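Long-range contact in pullulanase (Klebsiella oxytoca, PDB 2YOC), which hydrolyses the alpha-1,6-glucosidic linkages of pullulan and related branched dextrins, and is secreted through a type 2 secretion system: residues Asp523-Thr535 against Val900-Glu913. Numbering follows the deposited sequence.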
loop_
_atom_site.group_PDB
_atom_site.type_symbol
_atom_site.label_atom_id
_atom_site.label_comp_id
_atom_site.label_asym_id
_atom_site.label_seq_id
_atom_site.Cartn_x
_atom_site.Cartn_y
_atom_site.Cartn_z
ATOM N N ASP B 523 -33.846 -33.019 -24.098
ATOM C CA ASP B 523 -33.420 -32.226 -22.944
ATOM C C ASP B 523 -32.886 -30.875 -23.424
ATOM O O ASP B 523 -32.088 -30.830 -24.361
ATOM C CB ASP B 523 -32.363 -32.980 -22.086
ATOM C CG ASP B 523 -31.938 -32.229 -20.825
ATOM O OD1 ASP B 523 -32.670 -32.301 -19.810
ATOM O OD2 ASP B 523 -30.884 -31.548 -20.862
ATOM N N SER B 524 -33.347 -29.788 -22.796
ATOM C CA SER B 524 -32.953 -28.402 -23.095
ATOM C C SER B 524 -33.173 -27.574 -21.842
ATOM O O SER B 524 -33.807 -28.070 -20.914
ATOM C CB SER B 524 -33.772 -27.838 -24.269
ATOM O OG SER B 524 -35.035 -27.263 -23.947
ATOM N N GLN B 525 -32.697 -26.314 -21.803
ATOM C CA GLN B 525 -32.928 -25.475 -20.623
ATOM C C GLN B 525 -34.438 -25.287 -20.302
ATOM O O GLN B 525 -34.820 -25.236 -19.130
ATOM C CB GLN B 525 -32.144 -24.150 -20.689
ATOM C CG GLN B 525 -32.735 -23.060 -21.576
ATOM C CD GLN B 525 -32.096 -21.724 -21.302
ATOM O OE1 GLN B 525 -31.300 -21.234 -22.100
ATOM N NE2 GLN B 525 -32.431 -21.098 -20.172
ATOM N N ASP B 526 -35.286 -25.250 -21.351
ATOM C CA ASP B 526 -36.749 -25.113 -21.245
ATOM C C ASP B 526 -37.447 -26.469 -20.907
ATOM O O ASP B 526 -38.553 -26.470 -20.357
ATOM C CB ASP B 526 -37.349 -24.462 -22.516
ATOM C CG ASP B 526 -36.614 -23.223 -23.014
ATOM O OD1 ASP B 526 -36.776 -22.137 -22.389
ATOM O OD2 ASP B 526 -35.884 -23.335 -24.033
ATOM N N ASN B 527 -36.793 -27.605 -21.224
ATOM C CA ASN B 527 -37.298 -28.940 -20.900
ATOM C C ASN B 527 -36.190 -29.769 -20.214
ATOM O O ASN B 527 -35.496 -30.556 -20.876
ATOM C CB ASN B 527 -37.890 -29.656 -22.119
ATOM C CG ASN B 527 -38.521 -30.994 -21.783
ATOM O OD1 ASN B 527 -39.359 -31.121 -20.883
ATOM N ND2 ASN B 527 -38.138 -32.020 -22.515
ATOM N N PRO B 528 -35.988 -29.565 -18.888
ATOM C CA PRO B 528 -34.919 -30.299 -18.180
ATOM C C PRO B 528 -35.355 -31.680 -17.659
ATOM O O PRO B 528 -35.254 -31.970 -16.463
ATOM C CB PRO B 528 -34.510 -29.324 -17.062
ATOM C CG PRO B 528 -35.623 -28.265 -17.013
ATOM C CD PRO B 528 -36.698 -28.654 -17.971
ATOM N N GLN B 529 -35.826 -32.538 -18.578
ATOM C CA GLN B 529 -36.347 -33.866 -18.252
ATOM C C GLN B 529 -35.362 -34.870 -17.694
ATOM O O GLN B 529 -35.741 -35.680 -16.851
ATOM C CB GLN B 529 -37.249 -34.456 -19.359
ATOM C CG GLN B 529 -36.625 -34.556 -20.739
ATOM C CD GLN B 529 -37.554 -35.182 -21.755
ATOM O OE1 GLN B 529 -37.111 -35.627 -22.812
ATOM N NE2 GLN B 529 -38.862 -35.234 -21.481
ATOM N N VAL B 530 -34.110 -34.807 -18.122
ATOM C CA VAL B 530 -33.083 -35.714 -17.612
ATOM C C VAL B 530 -32.901 -35.521 -16.100
ATOM O O VAL B 530 -32.939 -36.501 -15.355
ATOM C CB VAL B 530 -31.748 -35.587 -18.390
ATOM C CG1 VAL B 530 -30.650 -36.446 -17.762
ATOM C CG2 VAL B 530 -31.942 -35.953 -19.858
ATOM N N GLN B 531 -32.770 -34.268 -15.653
ATOM C CA GLN B 531 -32.594 -34.014 -14.236
ATOM C C GLN B 531 -33.837 -34.226 -13.382
ATOM O O GLN B 531 -33.708 -34.559 -12.205
ATOM C CB GLN B 531 -31.870 -32.680 -13.957
ATOM C CG GLN B 531 -32.640 -31.422 -14.313
ATOM C CD GLN B 531 -33.672 -31.113 -13.268
ATOM O OE1 GLN B 531 -33.457 -31.294 -12.059
ATOM N NE2 GLN B 531 -34.851 -30.744 -13.728
ATOM N N ALA B 532 -35.026 -34.032 -13.958
ATOM C CA ALA B 532 -36.287 -34.225 -13.238
ATOM C C ALA B 532 -36.452 -35.686 -12.767
ATOM O O ALA B 532 -36.801 -35.912 -11.605
ATOM C CB ALA B 532 -37.460 -33.811 -14.111
ATOM N N LEU B 533 -36.173 -36.662 -13.657
ATOM C CA LEU B 533 -36.260 -38.080 -13.327
ATOM C C LEU B 533 -35.129 -38.438 -12.351
ATOM O O LEU B 533 -35.359 -39.166 -11.379
ATOM C CB LEU B 533 -36.211 -38.964 -14.604
ATOM C CG LEU B 533 -36.026 -40.491 -14.427
ATOM C CD1 LEU B 533 -37.144 -41.111 -13.599
ATOM C CD2 LEU B 533 -35.979 -41.195 -15.754
ATOM N N ASN B 534 -33.926 -37.897 -12.597
ATOM C CA ASN B 534 -32.753 -38.134 -11.758
ATOM C C ASN B 534 -33.008 -37.781 -10.291
ATOM O O ASN B 534 -32.675 -38.583 -9.420
ATOM C CB ASN B 534 -31.537 -37.399 -12.290
ATOM C CG ASN B 534 -30.245 -38.028 -11.852
ATOM O OD1 ASN B 534 -30.012 -39.237 -12.036
ATOM N ND2 ASN B 534 -29.380 -37.211 -11.267
ATOM N N THR B 535 -33.666 -36.629 -10.029
ATOM C CA THR B 535 -34.040 -36.163 -8.692
ATOM C C THR B 535 -34.777 -37.277 -7.921
ATOM O O THR B 535 -34.435 -37.559 -6.770
ATOM C CB THR B 535 -34.861 -34.868 -8.806
ATOM O OG1 THR B 535 -34.154 -33.915 -9.599
ATOM C CG2 THR B 535 -35.192 -34.253 -7.461
ATOM N N VAL B 900 -24.857 -34.358 -20.879
ATOM C CA VAL B 900 -25.610 -35.582 -20.630
ATOM C C VAL B 900 -26.949 -35.216 -20.011
ATOM O O VAL B 900 -27.693 -36.098 -19.585
ATOM C CB VAL B 900 -24.814 -36.607 -19.781
ATOM C CG1 VAL B 900 -23.595 -37.117 -20.538
ATOM C CG2 VAL B 900 -24.413 -36.037 -18.413
ATOM N N GLY B 901 -27.233 -33.915 -19.981
ATOM C CA GLY B 901 -28.465 -33.355 -19.438
ATOM C C GLY B 901 -28.262 -32.051 -18.698
ATOM O O GLY B 901 -27.130 -31.681 -18.372
HETATM N N MSE B 902 -29.359 -31.341 -18.429
HETATM C CA MSE B 902 -29.283 -30.103 -17.665
HETATM C C MSE B 902 -29.054 -30.496 -16.206
HETATM O O MSE B 902 -29.685 -31.445 -15.753
HETATM C CB MSE B 902 -30.577 -29.262 -17.800
HETATM C CG MSE B 902 -30.800 -28.643 -19.181
HETATM SE SE MSE B 902 -29.271 -27.687 -19.970
HETATM C CE MSE B 902 -29.376 -26.002 -19.011
ATOM N N PRO B 903 -28.139 -29.843 -15.457
ATOM C CA PRO B 903 -27.919 -30.241 -14.049
ATOM C C PRO B 903 -29.098 -29.886 -13.125
ATOM O O PRO B 903 -30.065 -29.270 -13.591
ATOM C CB PRO B 903 -26.642 -29.496 -13.680
ATOM C CG PRO B 903 -26.624 -28.303 -14.551
ATOM C CD PRO B 903 -27.288 -28.694 -15.837
ATOM N N ARG B 904 -29.033 -30.274 -11.824
ATOM C CA ARG B 904 -30.117 -30.014 -10.866
ATOM C C ARG B 904 -30.622 -28.559 -10.774
ATOM O O ARG B 904 -29.868 -27.667 -10.377
ATOM C CB ARG B 904 -29.791 -30.589 -9.474
ATOM C CG ARG B 904 -30.280 -31.982 -9.219
ATOM C CD ARG B 904 -31.289 -31.956 -8.084
ATOM N NE ARG B 904 -31.438 -33.243 -7.409
ATOM C CZ ARG B 904 -32.122 -33.420 -6.282
ATOM N NH1 ARG B 904 -32.738 -32.393 -5.702
ATOM N NH2 ARG B 904 -32.222 -34.626 -5.742
ATOM N N ILE B 905 -31.908 -28.344 -11.164
ATOM C CA ILE B 905 -32.652 -27.064 -11.156
ATOM C C ILE B 905 -32.520 -26.316 -9.855
ATOM O O ILE B 905 -32.367 -25.094 -9.857
ATOM C CB ILE B 905 -34.172 -27.198 -11.446
ATOM C CG1 ILE B 905 -34.768 -28.619 -11.189
ATOM C CG2 ILE B 905 -34.521 -26.641 -12.807
ATOM C CD1 ILE B 905 -34.481 -29.429 -9.736
ATOM N N SER B 906 -32.643 -27.050 -8.743
ATOM C CA SER B 906 -32.586 -26.519 -7.397
ATOM C C SER B 906 -31.325 -25.713 -7.156
ATOM O O SER B 906 -31.404 -24.604 -6.604
ATOM C CB SER B 906 -32.710 -27.646 -6.377
ATOM O OG SER B 906 -32.220 -28.870 -6.892
ATOM N N ASP B 907 -30.175 -26.230 -7.631
ATOM C CA ASP B 907 -28.904 -25.576 -7.374
ATOM C C ASP B 907 -28.155 -24.963 -8.565
ATOM O O ASP B 907 -27.287 -24.100 -8.368
ATOM C CB ASP B 907 -28.055 -26.398 -6.385
ATOM C CG ASP B 907 -27.051 -27.415 -6.881
ATOM O OD1 ASP B 907 -27.473 -28.569 -7.184
ATOM O OD2 ASP B 907 -25.825 -27.115 -6.834
ATOM N N ASP B 908 -28.553 -25.337 -9.795
ATOM C CA ASP B 908 -27.944 -24.851 -11.039
ATOM C C ASP B 908 -28.920 -24.186 -12.057
ATOM O O ASP B 908 -28.475 -23.747 -13.123
ATOM C CB ASP B 908 -27.116 -25.967 -11.704
ATOM C CG ASP B 908 -25.725 -26.133 -11.134
ATOM O OD1 ASP B 908 -24.855 -25.300 -11.451
ATOM O OD2 ASP B 908 -25.487 -27.145 -10.444
ATOM N N GLY B 909 -30.206 -24.085 -11.704
ATOM C CA GLY B 909 -31.240 -23.478 -12.545
ATOM C C GLY B 909 -30.943 -22.043 -12.934
ATOM O O GLY B 909 -31.188 -21.615 -14.065
ATOM N N SER B 910 -30.356 -21.324 -11.988
ATOM C CA SER B 910 -29.897 -19.952 -12.075
ATOM C C SER B 910 -28.729 -19.805 -13.066
ATOM O O SER B 910 -28.297 -18.681 -13.304
ATOM C CB SER B 910 -29.453 -19.492 -10.689
ATOM O OG SER B 910 -28.885 -20.558 -9.934
ATOM N N ASN B 911 -28.218 -20.923 -13.637
ATOM C CA ASN B 911 -27.062 -20.930 -14.546
ATOM C C ASN B 911 -27.341 -21.546 -15.927
ATOM O O ASN B 911 -26.420 -21.650 -16.755
ATOM C CB ASN B 911 -25.881 -21.661 -13.883
ATOM C CG ASN B 911 -25.600 -21.261 -12.459
ATOM O OD1 ASN B 911 -25.293 -20.107 -12.158
ATOM N ND2 ASN B 911 -25.645 -22.229 -11.559
ATOM N N TYR B 912 -28.608 -21.944 -16.163
ATOM C CA TYR B 912 -29.113 -22.580 -17.381
ATOM C C TYR B 912 -28.829 -21.750 -18.654
ATOM O O TYR B 912 -28.343 -22.305 -19.655
ATOM C CB TYR B 912 -30.618 -22.867 -17.219
ATOM C CG TYR B 912 -30.977 -24.165 -16.522
ATOM C CD1 TYR B 912 -30.081 -24.792 -15.661
ATOM C CD2 TYR B 912 -32.214 -24.770 -16.728
ATOM C CE1 TYR B 912 -30.403 -25.992 -15.030
ATOM C CE2 TYR B 912 -32.555 -25.961 -16.089
ATOM C CZ TYR B 912 -31.647 -26.569 -15.239
ATOM O OH TYR B 912 -31.978 -27.749 -14.618
ATOM N N GLU B 913 -29.082 -20.416 -18.583
ATOM C CA GLU B 913 -28.847 -19.454 -19.670
ATOM C C GLU B 913 -27.358 -19.375 -20.059
ATOM O O GLU B 913 -27.025 -19.229 -21.238
ATOM C CB GLU B 913 -29.379 -18.063 -19.280
ATOM C CG GLU B 913 -30.893 -17.933 -19.368
ATOM C CD GLU B 913 -31.454 -16.648 -18.777
ATOM O OE1 GLU B 913 -31.559 -16.563 -17.531
ATOM O OE2 GLU B 913 -31.807 -15.734 -19.558
#
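The ring of Tyr-912 meets residues 523-535 at its edge, where Gln-525 O and Pro-528 CG lie near its plane. Its own segment supplies the faces: Gly-909 CA sits above one and CE of selenomethionine Met-902 above the other, both offset toward the rim. A long tyrosine suits this place because its hydroxyl reaches past Pro-528 to bond Pro-903 O at 2.7 Å, almost in line with the carbonyl, which fixes the far end of the ring. The Arg-904 guanidinium carries the methyl of Thr-535 over the centre of one face, with CG2 3.4 Å from CZ, and has Ser-906 OG in plane at its edge. OG1 of Thr-535 lies beside the backbone N (chi1 -53°) and bonds back to Gln-531 O, which leaves CG2 facing the arginine.

Flexible Met-902, bent at chi2 and chi3, brings CE to 3.7 Å from Gln-525 CB. Its backbone N gives a weak bond to Asp-523 OD2 (2.9 Å, 123° at the hydrogen), and Val-530 N another weak one to OD1; a short acidic side chain thus reaches N-H groups of both segments. Gly-901 leaves room for Val-530, whose CB lies 4.1 Å from the glycine CA, and its backbone angles themselves call for glycine. Gln-531 suits its place as acceptor and donor at once: OE1 takes a long, weak but straight bond from Ile-905 N (3.5 Å), and NE2 gives a weak one to Pro-528 O.

The contact joins residues 523-528 and most of helix 529-537, in the Ins region, to the C-terminal family region, which follows the last strand, 860-864, of the eight-stranded parallel barrel. Thr-916 of helix 912-919 bonds Gln-525 OE1, Ile-915 backs Met-902, and helices 512-520 and 883-886 pack on Val-530.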